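Local coordinates for protein probable FAD-dependent oxidoreductase PA4991 (Pseudomonas aeruginosa PAO1, PDB 5EZ7) that binds one FAD per subunit and probably works as an FAD-dependent oxidoreductase of the DAO family, with a physiological substrate that is still unknown, at residues S98-P106 / L138-A147; G87-R95 / L160-A168. All coordinates share one frame; numbering follows the deposited sequence.

Along the chain the order is 87-95, 98-106, 138-147, 160-168, so contact 1 falls entirely within the interval that contact 2 spans; two residues separate 95 from 98, and twelve separate 147 from 160. The contact centres nonetheless lie about 31 Å apart. Contact 2 sits nearer the middle of the molecule, where a loop following helix 75-82 packs on helix 157-168 beside the FAD site. From there the chain runs outward into the eight-stranded mixed sheet, where contact 1 pairs strands 102-105 and 146-149, and then returns through strand 153-155. One excursion of the chain therefore links the FAD-binding part of the enzyme to its eight-stranded sheet.

Contact 1: S98-P106 / L138-A147; sequences SEAHYLWSP and LRDKGFKGKA
Trp104 and Phe143 both send CG anti to the backbone N (chi1 168° and -178°), and these torsions carry the two rings toward one another. Leu138 has CG anti to its carbonyl carbon instead, which brings CD2 over one face of the indole, toward the rim, 4.0 Å from Trp104 CE2. The phenyl ring meets the pyrrole side of Trp104 obliquely, its plane turned 57° from that of the five-membered ring. Phe143 CE1 is the touching atom, 3.5 Å from Trp104 NE1, and the indole nitrogen lies off the phenyl edge, near its plane. Leu138 also holds its CB above the centre of the Phe143 ring, so this leucine packs on both aromatic groups. A bound mercury ion lies close to the Trp104 side chain.

Alongside these rings the backbones pair antiparallel. Ser105 N gives a hydrogen bond of 3.0 Å to Lys146 O, and the return bond from Lys146 N to Ser105 O, at 3.4 Å, is weak. Trp104 and Ala147 form the neighbouring non-hydrogen-bonded pair, with both side chains on the same face of the sheet; next to it Ala147 CA makes a CA-H...O contact of 3.2 Å with Leu103 O. One residue before Lys146, Gly145 passes close to Ser105 O and Pro106, with backbone angles that favour glycine. Leading into it, a type I turn from Asp140 to Phe143, closed by Phe143 N on Asp140 O, carries an Asx turn within it, Gly142 N bonding Asp140 OD2 at 2.8 Å.

In the eight-stranded mixed sheet, strand 102-105 lies between 146-149 and 244-246, with Trp104 touching Ala244 and Cys246, while the outermost strand 127-129 flanks 146-149 and receives the Lys146 side chain on Gln128.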
loop_
_atom_site.group_PDB
_atom_site.type_symbol
_atom_site.label_atom_id
_atom_site.label_comp_id
_atom_site.label_asym_id
_atom_site.label_seq_id
_atom_site.Cartn_x
_atom_site.Cartn_y
_atom_site.Cartn_z
ATOM N N SER A 98 6.583 11.644 -8.387
ATOM C CA SER A 98 6.850 13.035 -8.070
ATOM C C SER A 98 7.723 13.097 -6.862
ATOM O O SER A 98 7.581 12.314 -5.920
ATOM C CB SER A 98 5.549 13.772 -7.784
ATOM O OG SER A 98 5.742 15.163 -7.616
ATOM N N GLU A 99 8.634 14.050 -6.891
ATOM C CA GLU A 99 9.577 14.268 -5.802
ATOM C C GLU A 99 8.910 14.961 -4.622
ATOM O O GLU A 99 9.526 15.113 -3.576
ATOM C CB GLU A 99 10.710 15.162 -6.302
ATOM C CG GLU A 99 11.508 14.565 -7.454
ATOM C CD GLU A 99 12.897 14.134 -7.039
ATOM O OE1 GLU A 99 13.030 13.490 -5.974
ATOM O OE2 GLU A 99 13.865 14.466 -7.770
ATOM N N ALA A 100 7.682 15.437 -4.827
ATOM C CA ALA A 100 6.956 16.208 -3.855
ATOM C C ALA A 100 5.463 16.029 -4.100
ATOM O O ALA A 100 5.011 15.855 -5.235
ATOM C CB ALA A 100 7.326 17.662 -3.972
ATOM N N HIS A 101 4.721 16.020 -3.008
ATOM C CA HIS A 101 3.277 16.116 -3.027
ATOM C C HIS A 101 2.982 17.500 -2.475
ATOM O O HIS A 101 3.757 18.013 -1.691
ATOM C CB HIS A 101 2.676 15.023 -2.161
ATOM C CG HIS A 101 1.191 15.011 -2.177
ATOM N ND1 HIS A 101 0.466 14.441 -3.203
ATOM C CD2 HIS A 101 0.282 15.520 -1.311
ATOM C CE1 HIS A 101 -0.823 14.585 -2.964
ATOM N NE2 HIS A 101 -0.963 15.222 -1.816
ATOM N N TYR A 102 1.887 18.115 -2.908
ATOM C CA TYR A 102 1.595 19.545 -2.590
ATOM C C TYR A 102 0.260 19.722 -1.863
ATOM O O TYR A 102 -0.616 18.837 -1.937
ATOM C CB TYR A 102 1.575 20.384 -3.870
ATOM C CG TYR A 102 2.922 20.497 -4.548
ATOM C CD1 TYR A 102 3.474 19.421 -5.244
ATOM C CD2 TYR A 102 3.648 21.689 -4.508
ATOM C CE1 TYR A 102 4.713 19.517 -5.860
ATOM C CE2 TYR A 102 4.882 21.801 -5.135
ATOM C CZ TYR A 102 5.409 20.723 -5.815
ATOM O OH TYR A 102 6.633 20.849 -6.436
ATOM N N LEU A 103 0.142 20.830 -1.119
ATOM C CA LEU A 103 -1.149 21.324 -0.616
ATOM C C LEU A 103 -1.527 22.468 -1.512
ATOM O O LEU A 103 -0.668 23.202 -1.989
ATOM C CB LEU A 103 -1.110 21.836 0.838
ATOM C CG LEU A 103 -0.535 20.958 1.934
ATOM C CD1 LEU A 103 -0.585 21.672 3.280
ATOM C CD2 LEU A 103 -1.237 19.600 2.005
ATOM N N TRP A 104 -2.823 22.647 -1.664
ATOM C CA TRP A 104 -3.394 23.515 -2.677
ATOM C C TRP A 104 -4.619 24.200 -2.066
ATOM O O TRP A 104 -5.612 23.546 -1.753
ATOM C CB TRP A 104 -3.695 22.634 -3.879
ATOM C CG TRP A 104 -4.523 23.165 -4.955
ATOM C CD1 TRP A 104 -4.742 24.472 -5.301
ATOM C CD2 TRP A 104 -5.226 22.365 -5.907
ATOM N NE1 TRP A 104 -5.573 24.516 -6.396
ATOM C CE2 TRP A 104 -5.864 23.232 -6.793
ATOM C CE3 TRP A 104 -5.407 20.983 -6.063
ATOM C CZ2 TRP A 104 -6.659 22.772 -7.824
ATOM C CZ3 TRP A 104 -6.201 20.525 -7.095
ATOM C CH2 TRP A 104 -6.815 21.414 -7.959
ATOM N N SER A 105 -4.491 25.514 -1.862
ATOM C CA SER A 105 -5.409 26.320 -1.039
ATOM C C SER A 105 -6.067 27.401 -1.902
ATOM O O SER A 105 -5.606 27.650 -3.025
ATOM C CB SER A 105 -4.641 26.985 0.126
ATOM O OG SER A 105 -4.487 26.111 1.245
ATOM N N PRO A 106 -7.162 28.027 -1.398
ATOM C CA PRO A 106 -7.723 29.178 -2.115
ATOM C C PRO A 106 -7.424 30.505 -1.396
ATOM O O PRO A 106 -6.496 30.571 -0.582
ATOM C CB PRO A 106 -9.233 28.866 -2.130
ATOM C CG PRO A 106 -9.454 27.864 -1.012
ATOM C CD PRO A 106 -8.115 27.576 -0.365
ATOM N N LEU A 138 -0.744 23.599 -12.388
ATOM C CA LEU A 138 -1.059 24.871 -11.740
ATOM C C LEU A 138 -0.227 26.074 -12.245
ATOM O O LEU A 138 -0.246 27.143 -11.625
ATOM C CB LEU A 138 -0.842 24.698 -10.236
ATOM C CG LEU A 138 -1.618 23.608 -9.527
ATOM C CD1 LEU A 138 -1.212 23.607 -8.083
ATOM C CD2 LEU A 138 -3.109 23.851 -9.628
ATOM N N ARG A 139 0.497 25.899 -13.352
ATOM C CA ARG A 139 1.304 26.985 -13.915
ATOM C C ARG A 139 0.498 28.038 -14.624
ATOM O O ARG A 139 0.974 29.138 -14.772
ATOM C CB ARG A 139 2.420 26.461 -14.824
ATOM C CG ARG A 139 3.708 26.187 -14.060
ATOM C CD ARG A 139 4.653 25.268 -14.815
ATOM N NE ARG A 139 5.520 24.531 -13.890
ATOM C CZ ARG A 139 6.251 23.463 -14.202
ATOM N NH1 ARG A 139 6.245 22.954 -15.428
ATOM N NH2 ARG A 139 6.994 22.885 -13.265
ATOM N N ASP A 140 -0.716 27.709 -15.034
ATOM C CA ASP A 140 -1.626 28.633 -15.716
ATOM C C ASP A 140 -1.811 29.982 -15.004
ATOM O O ASP A 140 -1.737 30.060 -13.773
ATOM C CB ASP A 140 -3.006 27.966 -15.893
ATOM C CG ASP A 140 -3.847 28.632 -16.978
ATOM O OD1 ASP A 140 -3.623 28.295 -18.166
ATOM O OD2 ASP A 140 -4.701 29.486 -16.640
ATOM N N LYS A 141 -2.076 31.026 -15.786
ATOM C CA LYS A 141 -2.290 32.389 -15.265
ATOM C C LYS A 141 -3.606 32.523 -14.492
ATOM O O LYS A 141 -3.738 33.388 -13.619
ATOM C CB LYS A 141 -2.292 33.409 -16.413
ATOM C CG LYS A 141 -1.090 33.311 -17.341
ATOM C CD LYS A 141 -0.794 34.621 -18.053
ATOM C CE LYS A 141 -0.031 35.597 -17.157
ATOM N NZ LYS A 141 1.367 35.174 -16.864
ATOM N N GLY A 142 -4.584 31.687 -14.857
ATOM C CA GLY A 142 -5.836 31.508 -14.113
ATOM C C GLY A 142 -5.682 30.894 -12.727
ATOM O O GLY A 142 -6.614 30.958 -11.925
ATOM N N PHE A 143 -4.529 30.289 -12.428
ATOM C CA PHE A 143 -4.293 29.806 -11.087
ATOM C C PHE A 143 -4.235 30.934 -10.091
ATOM O O PHE A 143 -3.281 31.710 -10.078
ATOM C CB PHE A 143 -3.002 29.020 -10.939
ATOM C CG PHE A 143 -2.810 28.481 -9.548
ATOM C CD1 PHE A 143 -3.836 27.734 -8.926
ATOM C CD2 PHE A 143 -1.643 28.720 -8.841
ATOM C CE1 PHE A 143 -3.687 27.235 -7.644
ATOM C CE2 PHE A 143 -1.483 28.202 -7.557
ATOM C CZ PHE A 143 -2.506 27.461 -6.961
ATOM N N LYS A 144 -5.260 30.991 -9.249
ATOM C CA LYS A 144 -5.349 31.929 -8.145
ATOM C C LYS A 144 -5.219 31.061 -6.915
ATOM O O LYS A 144 -5.388 29.840 -6.988
ATOM C CB LYS A 144 -6.699 32.652 -8.181
ATOM C CG LYS A 144 -7.011 33.289 -9.544
ATOM C CD LYS A 144 -8.426 33.862 -9.666
ATOM C CE LYS A 144 -8.588 35.221 -8.995
ATOM N NZ LYS A 144 -7.507 36.187 -9.331
ATOM N N GLY A 145 -4.897 31.671 -5.785
ATOM C CA GLY A 145 -4.608 30.892 -4.587
ATOM C C GLY A 145 -3.160 30.444 -4.602
ATOM O O GLY A 145 -2.348 30.935 -5.398
ATOM N N LYS A 146 -2.842 29.495 -3.724
ATOM C CA LYS A 146 -1.457 29.200 -3.407
ATOM C C LYS A 146 -1.200 27.751 -3.130
ATOM O O LYS A 146 -2.042 27.044 -2.570
ATOM C CB LYS A 146 -0.988 30.040 -2.223
ATOM C CG LYS A 146 -2.075 30.595 -1.305
ATOM C CD LYS A 146 -1.489 31.616 -0.341
ATOM C CE LYS A 146 -1.038 32.876 -1.071
ATOM N NZ LYS A 146 -0.849 34.003 -0.134
ATOM N N ALA A 147 -0.009 27.316 -3.518
ATOM C CA ALA A 147 0.389 25.932 -3.366
ATOM C C ALA A 147 1.637 25.848 -2.510
ATOM O O ALA A 147 2.509 26.730 -2.590
ATOM C CB ALA A 147 0.616 25.291 -4.729
#

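Contact 2: G87-R95 / L160-A168; sequences GELDLRGVR and LIRRLAELA
Arg163 reaches from the helix to the loop with its guanidinium edge toward the backbone of Asp90: NE bonds Asp90 O at 3.0 Å, and NH2 adds a weak second bond to it. Its plane stands at 88° to the Asp90 carboxylate, whose OD2 makes a longer salt bridge of 3.5 Å with NH2. A bend at chi2 (48°) turns the arginine chain this way, and Leu167 CD2 lies over one guanidinium face, toward its rim. Arg92 grips the same carboxylate side-on, NE to OD1 and NH1 to OD2, while Arg92 N reaches OD1 from the opposite face in an Asx turn. Glu166 extends the network: Arg163 NH1 bonds it weakly, and Arg162, whose NE also pairs with Asp159, salt-bridges it.

Next to these charges, Leu91 crosses Leu160 and Leu164 obliquely, its CD1 3.6 Å from Leu160 CD1. Leu89 meets Leu164 at about a right angle, CD1 to CD2 3.8 Å. Val94 lies against the helix, CG1 at Leu160 CA and CG2 3.7 Å from Arg163 CB.

Here an amphipathic helix turns leucines inward and charges outward beside the Rossmann-type FAD-binding fold: Leu160 touches Ile17 of helix 17-28 and lies near the FAD-binding residue Leu347.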
loop_
_atom_site.group_PDB
_atom_site.type_symbol
_atom_site.label_atom_id
_atom_site.label_comp_id
_atom_site.label_asym_id
_atom_site.label_seq_id
_atom_site.Cartn_x
_atom_site.Cartn_y
_atom_site.Cartn_z
ATOM N N GLY A 87 19.562 3.497 2.957
ATOM C CA GLY A 87 18.234 3.263 3.511
ATOM C C GLY A 87 18.113 1.887 4.136
ATOM O O GLY A 87 18.985 1.053 3.961
ATOM N N GLU A 88 17.012 1.645 4.834
ATOM C CA GLU A 88 16.743 0.312 5.424
ATOM C C GLU A 88 16.422 -0.813 4.392
ATOM O O GLU A 88 16.483 -1.992 4.741
ATOM C CB GLU A 88 15.617 0.390 6.452
ATOM C CG GLU A 88 14.252 0.569 5.808
ATOM C CD GLU A 88 13.209 1.075 6.789
ATOM O OE1 GLU A 88 12.246 0.307 7.085
ATOM O OE2 GLU A 88 13.368 2.240 7.277
ATOM N N LEU A 89 16.058 -0.441 3.155
ATOM C CA LEU A 89 15.993 -1.373 2.018
ATOM C C LEU A 89 16.675 -0.768 0.785
ATOM O O LEU A 89 16.760 0.459 0.642
ATOM C CB LEU A 89 14.548 -1.711 1.671
ATOM C CG LEU A 89 13.736 -2.577 2.651
ATOM C CD1 LEU A 89 12.325 -2.755 2.088
ATOM C CD2 LEU A 89 14.377 -3.944 2.940
ATOM N N ASP A 90 17.184 -1.628 -0.093
ATOM C CA ASP A 90 17.695 -1.182 -1.376
ATOM C C ASP A 90 16.573 -1.018 -2.403
ATOM O O ASP A 90 16.264 -1.937 -3.140
ATOM C CB ASP A 90 18.735 -2.157 -1.918
ATOM C CG ASP A 90 19.511 -1.576 -3.055
ATOM O OD1 ASP A 90 19.190 -0.472 -3.543
ATOM O OD2 ASP A 90 20.486 -2.204 -3.473
ATOM N N LEU A 91 15.996 0.172 -2.464
ATOM C CA LEU A 91 15.050 0.528 -3.503
ATOM C C LEU A 91 15.703 1.463 -4.504
ATOM O O LEU A 91 15.032 2.321 -5.058
ATOM C CB LEU A 91 13.812 1.203 -2.890
ATOM C CG LEU A 91 13.059 0.476 -1.769
ATOM C CD1 LEU A 91 11.791 1.215 -1.406
ATOM C CD2 LEU A 91 12.742 -0.979 -2.082
ATOM N N ARG A 92 16.998 1.322 -4.756
ATOM C CA ARG A 92 17.614 2.204 -5.749
ATOM C C ARG A 92 17.035 1.937 -7.141
ATOM O O ARG A 92 16.846 0.789 -7.531
ATOM C CB ARG A 92 19.120 2.052 -5.760
ATOM C CG ARG A 92 19.789 2.848 -4.647
ATOM C CD ARG A 92 21.252 2.508 -4.517
ATOM N NE ARG A 92 21.439 1.062 -4.418
ATOM C CZ ARG A 92 22.594 0.465 -4.147
ATOM N NH1 ARG A 92 22.631 -0.861 -4.091
ATOM N NH2 ARG A 92 23.706 1.159 -3.894
ATOM N N GLY A 93 16.719 3.014 -7.854
ATOM C CA GLY A 93 16.108 2.921 -9.197
ATOM C C GLY A 93 14.606 2.613 -9.237
ATOM O O GLY A 93 14.036 2.331 -10.304
ATOM N N VAL A 94 13.949 2.675 -8.089
ATOM C CA VAL A 94 12.503 2.698 -8.060
ATOM C C VAL A 94 12.047 4.086 -8.539
ATOM O O VAL A 94 12.603 5.118 -8.166
ATOM C CB VAL A 94 11.963 2.335 -6.660
ATOM C CG1 VAL A 94 10.443 2.464 -6.602
ATOM C CG2 VAL A 94 12.389 0.908 -6.298
ATOM N N ARG A 95 11.039 4.071 -9.393
ATOM C CA ARG A 95 10.475 5.260 -9.973
ATOM C C ARG A 95 9.633 6.000 -8.946
ATOM O O ARG A 95 8.750 5.414 -8.315
ATOM C CB ARG A 95 9.579 4.893 -11.153
ATOM C CG ARG A 95 10.217 4.873 -12.548
ATOM C CD ARG A 95 9.110 4.763 -13.636
ATOM N NE ARG A 95 8.303 5.995 -13.758
ATOM C CZ ARG A 95 7.328 6.230 -14.664
ATOM N NH1 ARG A 95 6.697 7.415 -14.669
ATOM N NH2 ARG A 95 6.959 5.309 -15.567
ATOM N N LEU A 160 7.479 -0.113 -7.377
ATOM C CA LEU A 160 7.895 -0.405 -5.998
ATOM C C LEU A 160 7.759 -1.884 -5.657
ATOM O O LEU A 160 8.662 -2.518 -5.051
ATOM C CB LEU A 160 7.078 0.417 -5.023
ATOM C CG LEU A 160 7.234 0.072 -3.541
ATOM C CD1 LEU A 160 8.678 0.226 -3.030
ATOM C CD2 LEU A 160 6.270 0.944 -2.774
ATOM N N ILE A 161 6.609 -2.408 -6.059
ATOM C CA ILE A 161 6.252 -3.810 -5.866
ATOM C C ILE A 161 7.115 -4.749 -6.620
ATOM O O ILE A 161 7.459 -5.787 -6.069
ATOM C CB ILE A 161 4.771 -4.018 -6.247
ATOM C CG1 ILE A 161 3.952 -3.556 -5.067
ATOM C CG2 ILE A 161 4.414 -5.463 -6.542
ATOM C CD1 ILE A 161 2.736 -2.885 -5.541
ATOM N N ARG A 162 7.432 -4.380 -7.863
ATOM C CA ARG A 162 8.389 -5.128 -8.704
ATOM C C ARG A 162 9.746 -5.292 -7.974
ATOM O O ARG A 162 10.266 -6.373 -7.872
ATOM C CB ARG A 162 8.575 -4.463 -10.097
ATOM C CG ARG A 162 9.892 -4.872 -10.794
ATOM C CD ARG A 162 10.500 -3.849 -11.736
ATOM N NE ARG A 162 10.850 -2.574 -11.106
ATOM C CZ ARG A 162 12.001 -2.273 -10.491
ATOM N NH1 ARG A 162 13.004 -3.176 -10.369
ATOM N NH2 ARG A 162 12.138 -1.040 -9.974
ATOM N N ARG A 163 10.284 -4.201 -7.451
ATOM C CA ARG A 163 11.547 -4.224 -6.690
ATOM C C ARG A 163 11.496 -5.039 -5.396
ATOM O O ARG A 163 12.404 -5.807 -5.095
ATOM C CB ARG A 163 11.980 -2.796 -6.354
ATOM C CG ARG A 163 13.365 -2.665 -5.713
ATOM C CD ARG A 163 14.452 -3.461 -6.439
ATOM N NE ARG A 163 15.723 -3.340 -5.738
ATOM C CZ ARG A 163 16.816 -4.086 -5.963
ATOM N NH1 ARG A 163 16.820 -5.056 -6.883
ATOM N NH2 ARG A 163 17.924 -3.859 -5.254
ATOM N N LEU A 164 10.421 -4.892 -4.635
ATOM C CA LEU A 164 10.267 -5.701 -3.437
ATOM C C LEU A 164 10.124 -7.168 -3.778
ATOM O O LEU A 164 10.548 -8.010 -2.994
ATOM C CB LEU A 164 9.096 -5.257 -2.590
ATOM C CG LEU A 164 9.181 -3.858 -1.999
ATOM C CD1 LEU A 164 7.840 -3.438 -1.448
ATOM C CD2 LEU A 164 10.177 -3.762 -0.871
ATOM N N ALA A 165 9.560 -7.482 -4.937
ATOM C CA ALA A 165 9.491 -8.860 -5.378
ATOM C C ALA A 165 10.848 -9.361 -5.789
ATOM O O ALA A 165 11.152 -10.498 -5.529
ATOM C CB ALA A 165 8.511 -9.012 -6.516
ATOM N N GLU A 166 11.670 -8.534 -6.432
ATOM C CA GLU A 166 13.072 -8.893 -6.685
ATOM C C GLU A 166 13.819 -9.197 -5.383
ATOM O O GLU A 166 14.511 -10.218 -5.261
ATOM C CB GLU A 166 13.804 -7.775 -7.451
ATOM C CG GLU A 166 13.604 -7.837 -8.971
ATOM C CD GLU A 166 13.907 -6.543 -9.735
ATOM O OE1 GLU A 166 14.360 -5.528 -9.128
ATOM O OE2 GLU A 166 13.667 -6.540 -10.977
ATOM N N LEU A 167 13.669 -8.307 -4.402
ATOM C CA LEU A 167 14.302 -8.494 -3.063
ATOM C C LEU A 167 13.833 -9.733 -2.310
ATOM O O LEU A 167 14.511 -10.184 -1.404
ATOM C CB LEU A 167 14.081 -7.256 -2.181
ATOM C CG LEU A 167 14.833 -6.014 -2.660
ATOM C CD1 LEU A 167 14.420 -4.809 -1.845
ATOM C CD2 LEU A 167 16.331 -6.206 -2.595
ATOM N N ALA A 168 12.655 -10.254 -2.686
ATOM C CA ALA A 168 12.119 -11.489 -2.141
ATOM C C ALA A 168 12.899 -12.670 -2.586
ATOM O O ALA A 168 12.863 -13.686 -1.911
ATOM C CB ALA A 168 10.677 -11.693 -2.559
#